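Local coordinates for fibronectin type III domain-containing protein (Simiduia agarivorans, PDB 6P2K) that probably hydrolyses beta-glucan backbones such as that of xyloglucan, as a family GH74 glycoside hydrolase built on seven-bladed beta-propellers, at residues K212-T226 with Y265-H279. Residues are numbered along the deposited sequence; the frame is centred on the assembly and turned at random.
Sequences KGIALSPNGQVLYAT and YWYPEVDPRSTGNSH
Strands 212-216 and 265-270 run in nearly the same direction, at 19°, their axes 4.8 Å apart at the closest. Direct backbone bonding comes down to Tyr267 N, which donates almost straight (171°) to Lys212 O in the carbonyl plane; a water links Leu216 O to Val270 N. Gly213, at a positive phi, sits where a CB would clash with Tyr267 N. Each strand is the first of a four-stranded antiparallel sheet, and the contact illustrates how successive blades of a beta-propeller pack. Ala215 CB and Tyr224 CD2 both meet Val270 CG2, while Val270 CG1 rests against Pro218 CD; Pro268 CB packs on Ala215 CB, 4.0 Å away. Thr226 OG1 donates to Tyr265 O from above the carbonyl plane. With CG anti to the carbonyl carbon (chi1 -48°), the His279 imidazole is met from several sides: Tyr224 OH shares a 2.6 Å hydrogen bond with ND1, the rings nearly perpendicular, rim to rim; Val222 CG2 abuts CE1 at the edge; and Ser217 CB makes a CH-pi contact over one face. A leucine in place of His279 would probably leave the buried Tyr224 hydroxyl without this partner. A second water joins Ser217 OG and Asn219 N to Gly276 O.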
loop_
_atom_site.group_PDB
_atom_site.type_symbol
_atom_site.label_atom_id
_atom_site.label_comp_id
_atom_site.label_asym_id
_atom_site.label_seq_id
_atom_site.Cartn_x
_atom_site.Cartn_y
_atom_site.Cartn_z
ATOM N N LYS B 212 0.539 60.356 -9.513
ATOM C CA LYS B 212 0.085 59.061 -10.008
ATOM C C LYS B 212 -1.412 58.877 -9.783
ATOM O O LYS B 212 -1.874 57.808 -9.382
ATOM C CB LYS B 212 0.869 57.928 -9.352
ATOM C CG LYS B 212 2.362 57.983 -9.625
ATOM C CD LYS B 212 2.648 57.920 -11.121
ATOM C CE LYS B 212 4.143 57.930 -11.406
ATOM N NZ LYS B 212 4.437 57.665 -12.842
ATOM N N GLY B 213 -2.183 59.914 -10.047
ATOM C CA GLY B 213 -3.620 59.850 -9.894
ATOM C C GLY B 213 -4.115 60.779 -8.805
ATOM O O GLY B 213 -3.424 61.048 -7.819
ATOM N N ILE B 214 -5.334 61.285 -8.990
ATOM C CA ILE B 214 -5.957 62.177 -8.026
ATOM C C ILE B 214 -7.372 61.700 -7.747
ATOM O O ILE B 214 -7.972 60.953 -8.524
ATOM C CB ILE B 214 -6.000 63.640 -8.503
ATOM C CG1 ILE B 214 -6.771 63.729 -9.818
ATOM C CG2 ILE B 214 -4.597 64.198 -8.640
ATOM C CD1 ILE B 214 -6.660 65.056 -10.480
ATOM N N ALA B 215 -7.906 62.165 -6.622
ATOM C CA ALA B 215 -9.289 61.930 -6.253
ATOM C C ALA B 215 -9.843 63.199 -5.629
ATOM O O ALA B 215 -9.131 63.914 -4.921
ATOM C CB ALA B 215 -9.423 60.752 -5.282
ATOM N N LEU B 216 -11.114 63.474 -5.901
ATOM C CA LEU B 216 -11.772 64.675 -5.413
ATOM C C LEU B 216 -13.043 64.274 -4.684
ATOM O O LEU B 216 -13.826 63.467 -5.194
ATOM C CB LEU B 216 -12.091 65.627 -6.564
ATOM C CG LEU B 216 -12.952 66.849 -6.255
ATOM C CD1 LEU B 216 -12.237 67.752 -5.278
ATOM C CD2 LEU B 216 -13.261 67.592 -7.539
ATOM N N SER B 217 -13.235 64.828 -3.491
ATOM C CA SER B 217 -14.441 64.550 -2.733
ATOM C C SER B 217 -15.660 65.117 -3.462
ATOM O O SER B 217 -15.571 66.164 -4.110
ATOM C CB SER B 217 -14.340 65.151 -1.334
ATOM O OG SER B 217 -15.572 65.053 -0.642
ATOM N N PRO B 218 -16.806 64.433 -3.381
ATOM C CA PRO B 218 -18.002 64.891 -4.111
ATOM C C PRO B 218 -18.381 66.340 -3.861
ATOM O O PRO B 218 -18.909 66.996 -4.768
ATOM C CB PRO B 218 -19.089 63.933 -3.610
ATOM C CG PRO B 218 -18.348 62.676 -3.318
ATOM C CD PRO B 218 -16.998 63.098 -2.790
ATOM N N ASN B 219 -18.131 66.869 -2.668
ATOM C CA ASN B 219 -18.424 68.273 -2.423
ATOM C C ASN B 219 -17.351 69.197 -2.996
ATOM O O ASN B 219 -17.438 70.418 -2.818
ATOM C CB ASN B 219 -18.629 68.522 -0.923
ATOM C CG ASN B 219 -17.405 68.186 -0.087
ATOM O OD1 ASN B 219 -16.317 67.948 -0.607
ATOM N ND2 ASN B 219 -17.584 68.176 1.232
ATOM N N GLY B 220 -16.354 68.636 -3.682
ATOM C CA GLY B 220 -15.310 69.405 -4.330
ATOM C C GLY B 220 -14.303 70.051 -3.407
ATOM O O GLY B 220 -13.454 70.813 -3.882
ATOM N N GLN B 221 -14.333 69.734 -2.110
ATOM C CA GLN B 221 -13.615 70.528 -1.124
ATOM C C GLN B 221 -12.327 69.882 -0.618
ATOM O O GLN B 221 -11.517 70.571 0.009
ATOM C CB GLN B 221 -14.559 70.861 0.041
ATOM C CG GLN B 221 -15.751 71.645 -0.470
ATOM C CD GLN B 221 -16.966 71.683 0.460
ATOM O OE1 GLN B 221 -18.079 71.407 0.030
ATOM N NE2 GLN B 221 -16.767 72.102 1.708
ATOM N N VAL B 222 -12.071 68.611 -0.931
ATOM C CA VAL B 222 -10.818 67.955 -0.560
ATOM C C VAL B 222 -10.284 67.170 -1.750
ATOM O O VAL B 222 -11.048 66.528 -2.478
ATOM C CB VAL B 222 -10.984 67.032 0.666
ATOM C CG1 VAL B 222 -9.625 66.571 1.143
ATOM C CG2 VAL B 222 -11.700 67.767 1.795
ATOM N N LEU B 223 -8.964 67.219 -1.934
ATOM C CA LEU B 223 -8.269 66.536 -3.017
ATOM C C LEU B 223 -7.232 65.585 -2.433
ATOM O O LEU B 223 -6.459 65.970 -1.548
ATOM C CB LEU B 223 -7.598 67.550 -3.950
ATOM C CG LEU B 223 -6.800 67.043 -5.155
ATOM C CD1 LEU B 223 -7.728 66.587 -6.268
ATOM C CD2 LEU B 223 -5.842 68.121 -5.661
ATOM N N TYR B 224 -7.215 64.349 -2.932
ATOM C CA TYR B 224 -6.246 63.339 -2.529
ATOM C C TYR B 224 -5.380 62.954 -3.721
ATOM O O TYR B 224 -5.845 62.930 -4.865
ATOM C CB TYR B 224 -6.934 62.087 -1.970
ATOM C CG TYR B 224 -7.883 62.362 -0.826
ATOM C CD1 TYR B 224 -7.439 62.352 0.489
ATOM C CD2 TYR B 224 -9.225 62.628 -1.061
ATOM C CE1 TYR B 224 -8.304 62.601 1.538
ATOM C CE2 TYR B 224 -10.097 62.879 -0.020
ATOM C CZ TYR B 224 -9.631 62.864 1.277
ATOM O OH TYR B 224 -10.496 63.114 2.317
ATOM N N ALA B 225 -4.116 62.639 -3.449
ATOM C CA ALA B 225 -3.185 62.361 -4.532
ATOM C C ALA B 225 -2.033 61.506 -4.023
ATOM O O ALA B 225 -1.734 61.476 -2.826
ATOM C CB ALA B 225 -2.652 63.659 -5.147
ATOM N N THR B 226 -1.400 60.804 -4.959
ATOM C CA THR B 226 -0.132 60.128 -4.727
ATOM C C THR B 226 0.921 60.748 -5.630
ATOM O O THR B 226 0.649 61.062 -6.794
ATOM C CB THR B 226 -0.220 58.619 -4.990
ATOM O OG1 THR B 226 -0.104 58.370 -6.395
ATOM C CG2 THR B 226 -1.540 58.058 -4.484
ATOM N N TYR B 265 1.561 53.238 -4.553
ATOM C CA TYR B 265 0.160 53.624 -4.445
ATOM C C TYR B 265 -0.229 54.552 -5.588
ATOM O O TYR B 265 0.511 55.476 -5.935
ATOM C CB TYR B 265 -0.097 54.310 -3.104
ATOM C CG TYR B 265 0.150 53.426 -1.904
ATOM C CD1 TYR B 265 -0.644 52.312 -1.663
ATOM C CD2 TYR B 265 1.173 53.710 -1.006
ATOM C CE1 TYR B 265 -0.426 51.501 -0.565
ATOM C CE2 TYR B 265 1.397 52.903 0.099
ATOM C CZ TYR B 265 0.595 51.800 0.312
ATOM O OH TYR B 265 0.808 50.988 1.403
ATOM N N TRP B 266 -1.397 54.305 -6.176
ATOM C CA TRP B 266 -1.829 55.098 -7.318
ATOM C C TRP B 266 -3.345 55.027 -7.447
ATOM O O TRP B 266 -4.010 54.208 -6.807
ATOM C CB TRP B 266 -1.118 54.639 -8.601
ATOM C CG TRP B 266 -1.635 53.373 -9.257
ATOM C CD1 TRP B 266 -2.468 52.427 -8.719
ATOM C CD2 TRP B 266 -1.324 52.919 -10.581
ATOM N NE1 TRP B 266 -2.703 51.428 -9.632
ATOM C CE2 TRP B 266 -2.012 51.706 -10.783
ATOM C CE3 TRP B 266 -0.537 53.429 -11.619
ATOM C CZ2 TRP B 266 -1.933 50.995 -11.978
ATOM C CZ3 TRP B 266 -0.463 52.722 -12.804
ATOM C CH2 TRP B 266 -1.154 51.517 -12.972
ATOM N N TYR B 267 -3.878 55.903 -8.295
ATOM C CA TYR B 267 -5.300 55.947 -8.619
ATOM C C TYR B 267 -6.215 55.988 -7.389
ATOM O O TYR B 267 -7.101 55.144 -7.247
ATOM C CB TYR B 267 -5.674 54.764 -9.501
ATOM C CG TYR B 267 -5.257 54.882 -10.947
ATOM C CD1 TYR B 267 -3.939 54.680 -11.325
ATOM C CD2 TYR B 267 -6.186 55.170 -11.937
ATOM C CE1 TYR B 267 -3.551 54.772 -12.648
ATOM C CE2 TYR B 267 -5.807 55.266 -13.265
ATOM C CZ TYR B 267 -4.488 55.066 -13.614
ATOM O OH TYR B 267 -4.106 55.157 -14.933
ATOM N N PRO B 268 -6.037 56.962 -6.492
ATOM C CA PRO B 268 -6.978 57.081 -5.375
ATOM C C PRO B 268 -8.363 57.435 -5.893
ATOM O O PRO B 268 -8.517 58.022 -6.966
ATOM C CB PRO B 268 -6.387 58.211 -4.526
ATOM C CG PRO B 268 -5.611 59.029 -5.494
ATOM C CD PRO B 268 -5.038 58.047 -6.475
ATOM N N GLU B 269 -9.382 57.062 -5.123
ATOM C CA GLU B 269 -10.758 57.295 -5.539
ATOM C C GLU B 269 -11.628 57.510 -4.311
ATOM O O GLU B 269 -11.549 56.739 -3.349
ATOM C CB GLU B 269 -11.285 56.118 -6.369
ATOM C CG GLU B 269 -12.743 56.245 -6.771
ATOM C CD GLU B 269 -13.175 55.161 -7.741
ATOM O OE1 GLU B 269 -12.467 54.948 -8.748
ATOM O OE2 GLU B 269 -14.220 54.522 -7.495
ATOM N N VAL B 270 -12.452 58.558 -4.349
ATOM C CA VAL B 270 -13.379 58.859 -3.266
ATOM C C VAL B 270 -14.728 58.228 -3.581
ATOM O O VAL B 270 -15.236 58.350 -4.703
ATOM C CB VAL B 270 -13.518 60.375 -3.062
ATOM C CG1 VAL B 270 -14.417 60.668 -1.869
ATOM C CG2 VAL B 270 -12.153 61.013 -2.874
ATOM N N ASP B 271 -15.302 57.551 -2.594
ATOM C CA ASP B 271 -16.648 57.005 -2.700
ATOM C C ASP B 271 -17.623 58.124 -3.051
ATOM O O ASP B 271 -17.714 59.110 -2.303
ATOM C CB ASP B 271 -17.033 56.335 -1.376
ATOM C CG ASP B 271 -18.368 55.594 -1.437
ATOM O OD1 ASP B 271 -19.103 55.714 -2.440
ATOM O OD2 ASP B 271 -18.685 54.880 -0.462
ATOM N N PRO B 272 -18.357 58.026 -4.165
ATOM C CA PRO B 272 -19.335 59.076 -4.492
ATOM C C PRO B 272 -20.419 59.228 -3.444
ATOM O O PRO B 272 -21.164 60.215 -3.489
ATOM C CB PRO B 272 -19.916 58.615 -5.836
ATOM C CG PRO B 272 -19.671 57.142 -5.867
ATOM C CD PRO B 272 -18.361 56.942 -5.163
ATOM N N ARG B 273 -20.531 58.284 -2.508
ATOM C CA ARG B 273 -21.473 58.400 -1.407
ATOM C C ARG B 273 -20.996 59.362 -0.327
ATOM O O ARG B 273 -21.816 59.834 0.470
ATOM C CB ARG B 273 -21.726 57.018 -0.800
ATOM C CG ARG B 273 -22.495 56.087 -1.723
ATOM C CD ARG B 273 -22.167 54.624 -1.472
ATOM N NE ARG B 273 -22.769 53.757 -2.484
ATOM C CZ ARG B 273 -22.231 53.501 -3.674
ATOM N NH1 ARG B 273 -21.066 54.036 -4.011
ATOM N NH2 ARG B 273 -22.858 52.704 -4.528
ATOM N N SER B 274 -19.697 59.666 -0.282
ATOM C CA SER B 274 -19.136 60.553 0.740
ATOM C C SER B 274 -19.418 62.008 0.364
ATOM O O SER B 274 -18.538 62.776 -0.025
ATOM C CB SER B 274 -17.645 60.298 0.908
ATOM O OG SER B 274 -17.392 58.932 1.179
ATOM N N THR B 275 -20.688 62.384 0.506
ATOM C CA THR B 275 -21.147 63.718 0.142
ATOM C C THR B 275 -20.946 64.750 1.245
ATOM O O THR B 275 -21.118 65.946 0.987
ATOM C CB THR B 275 -22.628 63.677 -0.242
ATOM O OG1 THR B 275 -23.372 63.035 0.803
ATOM C CG2 THR B 275 -22.818 62.906 -1.536
ATOM N N GLY B 276 -20.592 64.329 2.451
ATOM C CA GLY B 276 -20.366 65.232 3.572
ATOM C C GLY B 276 -18.897 65.512 3.798
ATOM O O GLY B 276 -18.126 65.693 2.850
ATOM N N ASN B 277 -18.504 65.547 5.070
ATOM C CA ASN B 277 -17.128 65.839 5.453
ATOM C C ASN B 277 -16.328 64.596 5.832
ATOM O O ASN B 277 -15.132 64.711 6.120
ATOM C CB ASN B 277 -17.101 66.843 6.612
ATOM C CG ASN B 277 -17.968 68.060 6.346
ATOM O OD1 ASN B 277 -18.298 68.366 5.199
ATOM N ND2 ASN B 277 -18.337 68.766 7.407
ATOM N N SER B 278 -16.944 63.417 5.828
ATOM C CA SER B 278 -16.241 62.159 6.061
ATOM C C SER B 278 -16.111 61.427 4.733
ATOM O O SER B 278 -17.121 61.114 4.093
ATOM C CB SER B 278 -16.974 61.296 7.086
ATOM O OG SER B 278 -16.222 60.133 7.391
ATOM N N HIS B 279 -14.875 61.157 4.323
ATOM C CA HIS B 279 -14.586 60.586 3.014
ATOM C C HIS B 279 -14.034 59.177 3.159
ATOM O O HIS B 279 -13.152 58.928 3.988
ATOM C CB HIS B 279 -13.586 61.453 2.247
ATOM C CG HIS B 279 -13.918 62.910 2.257
ATOM N ND1 HIS B 279 -12.975 63.888 2.034
ATOM C CD2 HIS B 279 -15.091 63.556 2.456
ATOM C CE1 HIS B 279 -13.551 65.075 2.102
ATOM N NE2 HIS B 279 -14.834 64.902 2.356
HETATM O O HOH W 1 -12.931 60.680 -6.628
HETATM O O HOH W 2 -18.163 65.214 0.091
HETATM O O HOH W 3 -15.524 68.045 3.405
#